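Local structure of C-type lectin domain family 4 member F (Mus musculus, 6JJJ) at residues K11-Q14 with K15-Q19; E49-C52 with T53-A57; G108-K112 with N113-N117. The protein acts as a Kupffer cell C-type lectin receptor with affinity for galactose and fucose and could be involved in endocytosis, represented here by part of its extracellular region. One frame throughout, in Å; residues are numbered along the deposited sequence.

Contact 1: residues K11-Q14 with K15-Q19; sequences KQEQ and KTQNQ
Glu13 and Gln17 are joined by a backbone hydrogen bond of the helical i to i+4 kind, Gln17 N donating to Glu13 O over 2.8 Å at an N-H...O angle of 160°. The next rung repeats it, with Asn18 N to Gln14 O also 2.8 Å. Glu13 O takes a second donor: the hydroxyl Thr16 OG1 bonds to it at 2.8 Å, lying in the carbonyl plane on a lone pair. With OG1 between the backbone N and the carbonyl carbon (chi1 65°), the threonine folds its hydroxyl back on the previous turn, so a polar group on the helix surface is satisfied by the helix itself. Thr16 N reaches Gln12 O only weakly, at 3.4 Å.

Outward from these bonds the side chains touch through methylene groups. Glu13 CG meets Gln17 CG at 4.0 Å. Lys15 CG lies against Lys11 O, and its extended chain converges on that of Lys11, CE to CE 4.4 Å. The two ammonium ends, NZ to NZ 5.2 Å, stay apart in a place where long, flexible, charged chains can meet solvent.

Gln14 and Gln17, in contrast, are buried between subunits. Gln14 packs on Gln14 of the third subunit and on Glu13 of the second, and Gln17 packs on Gln14 of the third, while Asn18 OD1 makes a weak bond to Trp154 of the second. Gln14 and Gln17, three apart on one face of helix 9-25, thus have the spacing of core positions in a coiled coil; their packing against two other chains is consistent with a three-helix bundle containing an unusually polar layer, in keeping with the trimer.

Contact 2: residues E49-C52 with T53-A57; sequences EKFC and TSQGA
Thr53 touches both Glu49 and Lys50. Its N donates to Glu49 O at 2.8 Å, and its hydroxyl OG1 donates to Lys50 O, modelled at 2.5 Å. A chi1 of 53° puts OG1 over the preceding turn and places CG2 beside the backbone N, over Glu49, whose OE2 lies 3.4 Å from it. Ser54 repeats the pattern, with N bonded to Lys50 O and OG to Phe51 O. Thr53 and Ser54 suit this turn because their short hydroxyls can fold back on the carbonyls of Lys50 and Phe51.

Beyond the helix, Gln55 N still reaches Phe51 O at 3.1 Å, and the bent Gln55 chain lays CG near the ring, 3.8 Å from Phe51 CE1. The chain then turns at Gly56, whose phi of 60° is comfortable for glycine. Ala57 N bonds back to Cys52 O and Gly56 N to Thr53 O: a Schellman motif, with Gly56 as the C-prime residue. The two hydroxyl bonds and that of Ala57 N are modelled too short for their lengths to be trusted, though the pattern is clear. Ala57 CB, small and apolar, ends 4.2 Å from Cys52 CB.

What positions this end is the sheet beside it. Cys52 SG forms the disulfide with Cys148 of strand 147-151, Phe51 packs its ring on Trp146 and Tyr37, and Glu49 OE1 makes a weak bond to Leu59 N. Lys150 bonds Gln55 O.

Taken together, a covalent bond and aromatic packing hold the helix to the sheet, while hydroxyls bond to carbonyls of the previous turn. The Schellman bonds use the carbonyls of Cys52 and Thr53, which would otherwise lack helical N-H partners, so that the chain can leave toward strand 58-59 with these polar groups satisfied.

Contact 3: residues G108-K112 with N113-N117; sequences GFWGK and NQPDN. With CA (calcium ion), chain H; CA (calcium ion), chain G.
Trp110 meets Gln114 near its CB and Pro115 over its six-membered ring. CB comes first, 3.3 Å from Gln114 O, and CG passes the same oxygen a little farther off. A chi1 of -59° puts CG anti to the carbonyl carbon and beside the backbone N, which sets the indole so that one face lies under the Pro115 ring. There the six-membered ring takes over: CE3 meets Pro115 CD at 3.6 Å, and CZ3, at the far rim, meets Pro115 CB at 3.8 Å. CD stands over the ring face, 3.8 Å from the centroid of the six-membered ring and 17° off its normal, a CH-pi contact. Proline suits this spot because the hydrogens on CD, next to the ring nitrogen, are probably slightly positive, which favours an electron-rich face. Trp93 and Trp135 also meet the Trp110 ring, the latter edge-to-face.

Just beyond Trp110 the chain has no side chain at Gly111, and Gln114 CB can come to 3.5 Å from Gly111 N. The peptide bond before Pro115 is cis and bends the chain here. Asp116 OD1 binds one calcium ion at 2.5 Å, and OD2 accepts a hydrogen bond from a water that is itself a ligand; Glu126, Asn136 and Asp137 complete the protein ligands. Asn117 OD1 turns to the second calcium ion, 2.8 Å away, which it shares with Asp86, Glu90, Glu126 and Asp127, while its N donates to Asp137 OD2 and so ties the two sites together.

Gln114-Pro115-Asp116 is the QPD sequence which, in the long loop of C-type lectin domains, marks galactose-type specificity at the principal calcium site, consistent with this receptor's affinity for galactose.

In the fold
From the N terminus the chain passes through the three contacts in series; none nests in or crosses another, and each joins adjacent segments instead of closing a long loop. Contact 1 lies on helix 9-25, the stalk through which subunits assemble. Contact 2, its centre about 22 Å farther on, ends helix 45-54 and starts the turn into strand 58-59, setting that helix on the sheet that includes strand 147-151. Contact 3 belongs to the long loop between strands 94-95 and 128-131, about 27 Å from contact 2 between centres and across the chain's centre from both others. The stalk and the calcium loop thus occupy opposite ends of the subunit.

Contact 1: residues K11-Q14 with K15-Q19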
loop_
_atom_site.group_PDB
_atom_site.type_symbol
_atom_site.label_atom_id
_atom_site.label_comp_id
_atom_site.label_asym_id
_atom_site.label_seq_id
_atom_site.Cartn_x
_atom_site.Cartn_y
_atom_site.Cartn_z
ATOM N N LYS A 11 -15.340 10.990 7.572
ATOM C CA LYS A 11 -15.384 9.725 8.298
ATOM C C LYS A 11 -15.741 8.575 7.365
ATOM O O LYS A 11 -15.175 7.481 7.467
ATOM C CB LYS A 11 -16.407 9.815 9.431
ATOM C CG LYS A 11 -16.388 8.656 10.413
ATOM C CD LYS A 11 -17.294 8.947 11.608
ATOM C CE LYS A 11 -17.274 7.803 12.612
ATOM N NZ LYS A 11 -15.989 7.756 13.364
ATOM N N GLN A 12 -16.685 8.810 6.453
ATOM C CA GLN A 12 -17.085 7.786 5.494
ATOM C C GLN A 12 -15.932 7.428 4.563
ATOM O O GLN A 12 -15.626 6.248 4.358
ATOM C CB GLN A 12 -18.298 8.285 4.707
ATOM C CG GLN A 12 -18.780 7.354 3.614
ATOM C CD GLN A 12 -19.912 7.960 2.808
ATOM O OE1 GLN A 12 -21.058 7.519 2.889
ATOM N NE2 GLN A 12 -19.590 8.979 2.019
ATOM N N GLU A 13 -15.234 8.400 4.084
ATOM C CA GLU A 13 -14.162 8.019 3.267
ATOM C C GLU A 13 -13.202 7.292 4.119
ATOM O O GLU A 13 -12.895 6.130 3.937
ATOM C CB GLU A 13 -13.438 9.215 2.758
ATOM C CG GLU A 13 -12.396 8.843 1.751
ATOM C CD GLU A 13 -12.699 9.439 0.424
ATOM O OE1 GLU A 13 -12.621 10.667 0.362
ATOM O OE2 GLU A 13 -13.052 8.707 -0.516
ATOM N N GLN A 14 -12.736 7.985 5.111
ATOM C CA GLN A 14 -11.665 7.409 5.914
ATOM C C GLN A 14 -11.869 5.915 6.119
ATOM O O GLN A 14 -10.904 5.142 6.057
ATOM C CB GLN A 14 -11.590 8.153 7.246
ATOM C CG GLN A 14 -10.475 7.730 8.185
ATOM C CD GLN A 14 -10.332 8.676 9.372
ATOM O OE1 GLN A 14 -10.899 8.451 10.441
ATOM N NE2 GLN A 14 -9.566 9.741 9.182
ATOM N N LYS A 15 -13.119 5.477 6.291
ATOM C CA LYS A 15 -13.367 4.055 6.508
ATOM C C LYS A 15 -13.010 3.228 5.281
ATOM O O LYS A 15 -12.280 2.235 5.385
ATOM C CB LYS A 15 -14.818 3.806 6.910
ATOM C CG LYS A 15 -15.112 4.169 8.349
ATOM C CD LYS A 15 -16.545 3.850 8.715
ATOM C CE LYS A 15 -16.815 4.170 10.172
ATOM N NZ LYS A 15 -18.264 4.069 10.491
ATOM N N THR A 16 -13.509 3.616 4.105
ATOM C CA THR A 16 -13.096 2.925 2.888
ATOM C C THR A 16 -11.587 3.031 2.717
ATOM O O THR A 16 -10.896 2.025 2.518
ATOM C CB THR A 16 -13.810 3.507 1.667
ATOM O OG1 THR A 16 -13.404 4.867 1.468
ATOM C CG2 THR A 16 -15.306 3.439 1.849
ATOM N N GLN A 17 -11.092 4.206 2.875
ATOM C CA GLN A 17 -9.695 4.312 2.768
ATOM C C GLN A 17 -9.094 3.180 3.552
ATOM O O GLN A 17 -8.363 2.370 3.063
ATOM C CB GLN A 17 -9.240 5.600 3.384
ATOM C CG GLN A 17 -9.119 6.723 2.408
ATOM C CD GLN A 17 -8.171 7.769 2.896
ATOM O OE1 GLN A 17 -7.751 7.754 4.045
ATOM N NE2 GLN A 17 -7.823 8.682 2.027
ATOM N N ASN A 18 -9.437 3.101 4.800
ATOM C CA ASN A 18 -8.795 2.107 5.652
ATOM C C ASN A 18 -8.924 0.710 5.057
ATOM O O ASN A 18 -7.973 -0.078 5.101
ATOM C CB ASN A 18 -9.404 2.139 7.052
ATOM C CG ASN A 18 -8.704 1.194 8.013
ATOM O OD1 ASN A 18 -7.483 1.237 8.165
ATOM N ND2 ASN A 18 -9.476 0.324 8.658
ATOM N N GLN A 19 -10.094 0.388 4.498
ATOM C CA GLN A 19 -10.325 -0.954 3.974
ATOM C C GLN A 19 -9.283 -1.328 2.929
ATOM O O GLN A 19 -8.829 -2.477 2.878
ATOM C CB GLN A 19 -11.731 -1.046 3.383
ATOM C CG GLN A 19 -12.107 -2.422 2.856
ATOM C CD GLN A 19 -13.553 -2.488 2.401
ATOM O OE1 GLN A 19 -14.338 -1.578 2.663
ATOM N NE2 GLN A 19 -13.913 -3.569 1.714
#

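Contact 2: residues E49-C52 with T53-A57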
loop_
_atom_site.group_PDB
_atom_site.type_symbol
_atom_site.label_atom_id
_atom_site.label_comp_id
_atom_site.label_asym_id
_atom_site.label_seq_id
_atom_site.Cartn_x
_atom_site.Cartn_y
_atom_site.Cartn_z
ATOM N N GLU A 49 -10.926 -21.797 -2.647
ATOM C CA GLU A 49 -12.146 -20.998 -2.656
ATOM C C GLU A 49 -12.570 -20.634 -1.240
ATOM O O GLU A 49 -12.993 -19.499 -0.986
ATOM C CB GLU A 49 -13.258 -21.757 -3.381
ATOM C CG GLU A 49 -14.627 -21.103 -3.279
ATOM C CD GLU A 49 -14.680 -19.727 -3.924
ATOM O OE1 GLU A 49 -13.646 -19.267 -4.451
ATOM O OE2 GLU A 49 -15.761 -19.102 -3.891
ATOM N N LYS A 50 -12.461 -21.580 -0.302
ATOM C CA LYS A 50 -12.747 -21.271 1.093
ATOM C C LYS A 50 -11.917 -20.084 1.572
ATOM O O LYS A 50 -12.389 -19.263 2.370
ATOM C CB LYS A 50 -12.485 -22.500 1.966
ATOM C CG LYS A 50 -13.351 -23.709 1.632
ATOM C CD LYS A 50 -14.674 -23.654 2.396
ATOM C CE LYS A 50 -15.612 -24.783 1.994
ATOM N NZ LYS A 50 -15.047 -26.133 2.282
ATOM N N PHE A 51 -10.682 -19.961 1.077
ATOM C CA PHE A 51 -9.856 -18.809 1.427
ATOM C C PHE A 51 -10.442 -17.529 0.838
ATOM O O PHE A 51 -10.706 -16.561 1.560
ATOM C CB PHE A 51 -8.416 -19.014 0.940
ATOM C CG PHE A 51 -7.490 -17.870 1.277
ATOM C CD1 PHE A 51 -7.482 -16.711 0.516
ATOM C CD2 PHE A 51 -6.626 -17.958 2.358
ATOM C CE1 PHE A 51 -6.639 -15.660 0.831
ATOM C CE2 PHE A 51 -5.777 -16.913 2.675
ATOM C CZ PHE A 51 -5.783 -15.763 1.910
ATOM N N CYS A 52 -10.640 -17.503 -0.485
ATOM C CA CYS A 52 -11.169 -16.301 -1.128
ATOM C C CYS A 52 -12.493 -15.879 -0.495
ATOM O O CYS A 52 -12.775 -14.682 -0.364
ATOM C CB CYS A 52 -11.340 -16.531 -2.630
ATOM S SG CYS A 52 -9.815 -16.917 -3.559
ATOM N N THR A 53 -13.323 -16.852 -0.107
ATOM C CA THR A 53 -14.568 -16.532 0.584
ATOM C C THR A 53 -14.275 -15.889 1.932
ATOM O O THR A 53 -14.859 -14.857 2.284
ATOM C CB THR A 53 -15.413 -17.793 0.776
ATOM O OG1 THR A 53 -14.618 -18.802 1.412
ATOM C CG2 THR A 53 -15.931 -18.309 -0.555
ATOM N N SER A 54 -13.363 -16.488 2.703
ATOM C CA SER A 54 -13.033 -15.940 4.012
ATOM C C SER A 54 -12.697 -14.461 3.906
ATOM O O SER A 54 -13.093 -13.659 4.761
ATOM C CB SER A 54 -11.856 -16.700 4.625
ATOM O OG SER A 54 -10.628 -16.312 4.031
ATOM N N GLN A 55 -12.003 -14.072 2.840
ATOM C CA GLN A 55 -11.650 -12.680 2.622
ATOM C C GLN A 55 -12.684 -11.953 1.770
ATOM O O GLN A 55 -12.364 -10.926 1.160
ATOM C CB GLN A 55 -10.281 -12.600 1.948
ATOM C CG GLN A 55 -9.212 -13.507 2.554
ATOM C CD GLN A 55 -8.971 -13.313 4.033
ATOM O OE1 GLN A 55 -9.905 -13.236 4.830
ATOM N NE2 GLN A 55 -7.701 -13.247 4.412
ATOM N N GLY A 56 -13.922 -12.442 1.738
ATOM C CA GLY A 56 -14.967 -11.772 0.986
ATOM C C GLY A 56 -14.677 -11.659 -0.491
ATOM O O GLY A 56 -15.115 -10.698 -1.136
ATOM N N ALA A 57 -13.948 -12.622 -1.048
ATOM C CA ALA A 57 -13.593 -12.634 -2.455
ATOM C C ALA A 57 -13.980 -13.979 -3.059
ATOM O O ALA A 57 -14.441 -14.890 -2.365
ATOM C CB ALA A 57 -12.093 -12.366 -2.642
#

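Contact 3: residues G108-K112 with N113-N117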
loop_
_atom_site.group_PDB
_atom_site.type_symbol
_atom_site.label_atom_id
_atom_site.label_comp_id
_atom_site.label_asym_id
_atom_site.label_seq_id
_atom_site.Cartn_x
_atom_site.Cartn_y
_atom_site.Cartn_z
ATOM N N GLY A 108 -9.781 -19.168 -27.081
ATOM C CA GLY A 108 -8.443 -18.648 -27.287
ATOM C C GLY A 108 -7.660 -18.705 -25.997
ATOM O O GLY A 108 -6.458 -18.978 -26.000
ATOM N N PHE A 109 -8.344 -18.464 -24.876
ATOM C CA PHE A 109 -7.711 -18.568 -23.570
ATOM C C PHE A 109 -7.422 -20.015 -23.195
ATOM O O PHE A 109 -6.638 -20.258 -22.272
ATOM C CB PHE A 109 -8.600 -17.937 -22.496
ATOM C CG PHE A 109 -8.909 -16.487 -22.737
ATOM C CD1 PHE A 109 -8.016 -15.668 -23.410
ATOM C CD2 PHE A 109 -10.093 -15.939 -22.271
ATOM C CE1 PHE A 109 -8.307 -14.334 -23.629
ATOM C CE2 PHE A 109 -10.387 -14.606 -22.481
ATOM C CZ PHE A 109 -9.494 -13.802 -23.160
ATOM N N TRP A 110 -8.045 -20.975 -23.872
ATOM C CA TRP A 110 -7.763 -22.377 -23.621
ATOM C C TRP A 110 -6.539 -22.826 -24.413
ATOM O O TRP A 110 -6.166 -22.227 -25.427
ATOM C CB TRP A 110 -8.950 -23.261 -24.008
ATOM C CG TRP A 110 -10.231 -22.969 -23.300
ATOM C CD1 TRP A 110 -11.222 -22.126 -23.707
ATOM C CD2 TRP A 110 -10.677 -23.548 -22.067
ATOM N NE1 TRP A 110 -12.254 -22.135 -22.800
ATOM C CE2 TRP A 110 -11.944 -23.000 -21.783
ATOM C CE3 TRP A 110 -10.125 -24.473 -21.174
ATOM C CZ2 TRP A 110 -12.668 -23.344 -20.643
ATOM C CZ3 TRP A 110 -10.844 -24.812 -20.042
ATOM C CH2 TRP A 110 -12.101 -24.250 -19.787
ATOM N N GLY A 111 -5.917 -23.906 -23.942
ATOM C CA GLY A 111 -4.825 -24.522 -24.669
ATOM C C GLY A 111 -5.212 -24.874 -26.090
ATOM O O GLY A 111 -6.391 -24.795 -26.450
ATOM N N LYS A 112 -4.230 -25.261 -26.911
ATOM C CA LYS A 112 -4.512 -25.550 -28.313
ATOM C C LYS A 112 -5.583 -26.627 -28.455
ATOM O O LYS A 112 -6.398 -26.583 -29.384
ATOM C CB LYS A 112 -3.229 -25.972 -29.028
ATOM C CG LYS A 112 -2.204 -24.862 -29.180
ATOM C CD LYS A 112 -1.025 -25.313 -30.032
ATOM C CE LYS A 112 -0.025 -24.189 -30.249
ATOM N NZ LYS A 112 1.098 -24.624 -31.126
ATOM N N ASN A 113 -5.589 -27.610 -27.554
ATOM C CA ASN A 113 -6.648 -28.620 -27.474
ATOM C C ASN A 113 -7.021 -28.739 -25.996
ATOM O O ASN A 113 -6.441 -29.542 -25.260
ATOM C CB ASN A 113 -6.215 -29.963 -28.086
ATOM C CG ASN A 113 -4.893 -30.466 -27.540
ATOM O OD1 ASN A 113 -4.846 -31.113 -26.492
ATOM N ND2 ASN A 113 -3.813 -30.189 -28.261
ATOM N N GLN A 114 -7.990 -27.927 -25.558
ATOM C CA GLN A 114 -8.368 -27.845 -24.152
ATOM C C GLN A 114 -9.738 -27.179 -24.083
ATOM O O GLN A 114 -10.001 -26.277 -24.887
ATOM C CB GLN A 114 -7.337 -27.036 -23.357
ATOM C CG GLN A 114 -7.168 -27.439 -21.898
ATOM C CD GLN A 114 -6.806 -28.900 -21.718
ATOM O OE1 GLN A 114 -7.683 -29.756 -21.615
ATOM N NE2 GLN A 114 -5.511 -29.193 -21.679
ATOM N N PRO A 115 -10.617 -27.583 -23.155
ATOM C CA PRO A 115 -10.442 -28.616 -22.125
ATOM C C PRO A 115 -10.461 -30.043 -22.667
ATOM O O PRO A 115 -11.112 -30.321 -23.675
ATOM C CB PRO A 115 -11.638 -28.387 -21.188
ATOM C CG PRO A 115 -12.692 -27.789 -22.075
ATOM C CD PRO A 115 -11.950 -26.946 -23.085
ATOM N N ASP A 116 -9.751 -30.943 -21.982
ATOM C CA ASP A 116 -9.716 -32.347 -22.357
ATOM C C ASP A 116 -10.426 -33.252 -21.362
ATOM O O ASP A 116 -10.819 -34.361 -21.733
ATOM C CB ASP A 116 -8.261 -32.820 -22.507
ATOM C CG ASP A 116 -7.443 -32.592 -21.252
ATOM O OD1 ASP A 116 -7.987 -32.008 -20.291
ATOM O OD2 ASP A 116 -6.255 -32.982 -21.232
ATOM N N ASN A 117 -10.595 -32.811 -20.117
ATOM C CA ASN A 117 -11.264 -33.610 -19.092
ATOM C C ASN A 117 -10.526 -34.928 -18.873
ATOM O O ASN A 117 -11.134 -35.998 -18.781
ATOM C CB ASN A 117 -12.730 -33.863 -19.450
ATOM C CG ASN A 117 -13.571 -34.190 -18.236
ATOM O OD1 ASN A 117 -13.343 -33.654 -17.149
ATOM N ND2 ASN A 117 -14.549 -35.074 -18.409
HETATM CA CA CA H . -6.333 -31.047 -18.750
HETATM CA CA CA G . -14.902 -31.379 -16.501
HETATM O O HOH W 1 -4.280 -31.828 -19.379
#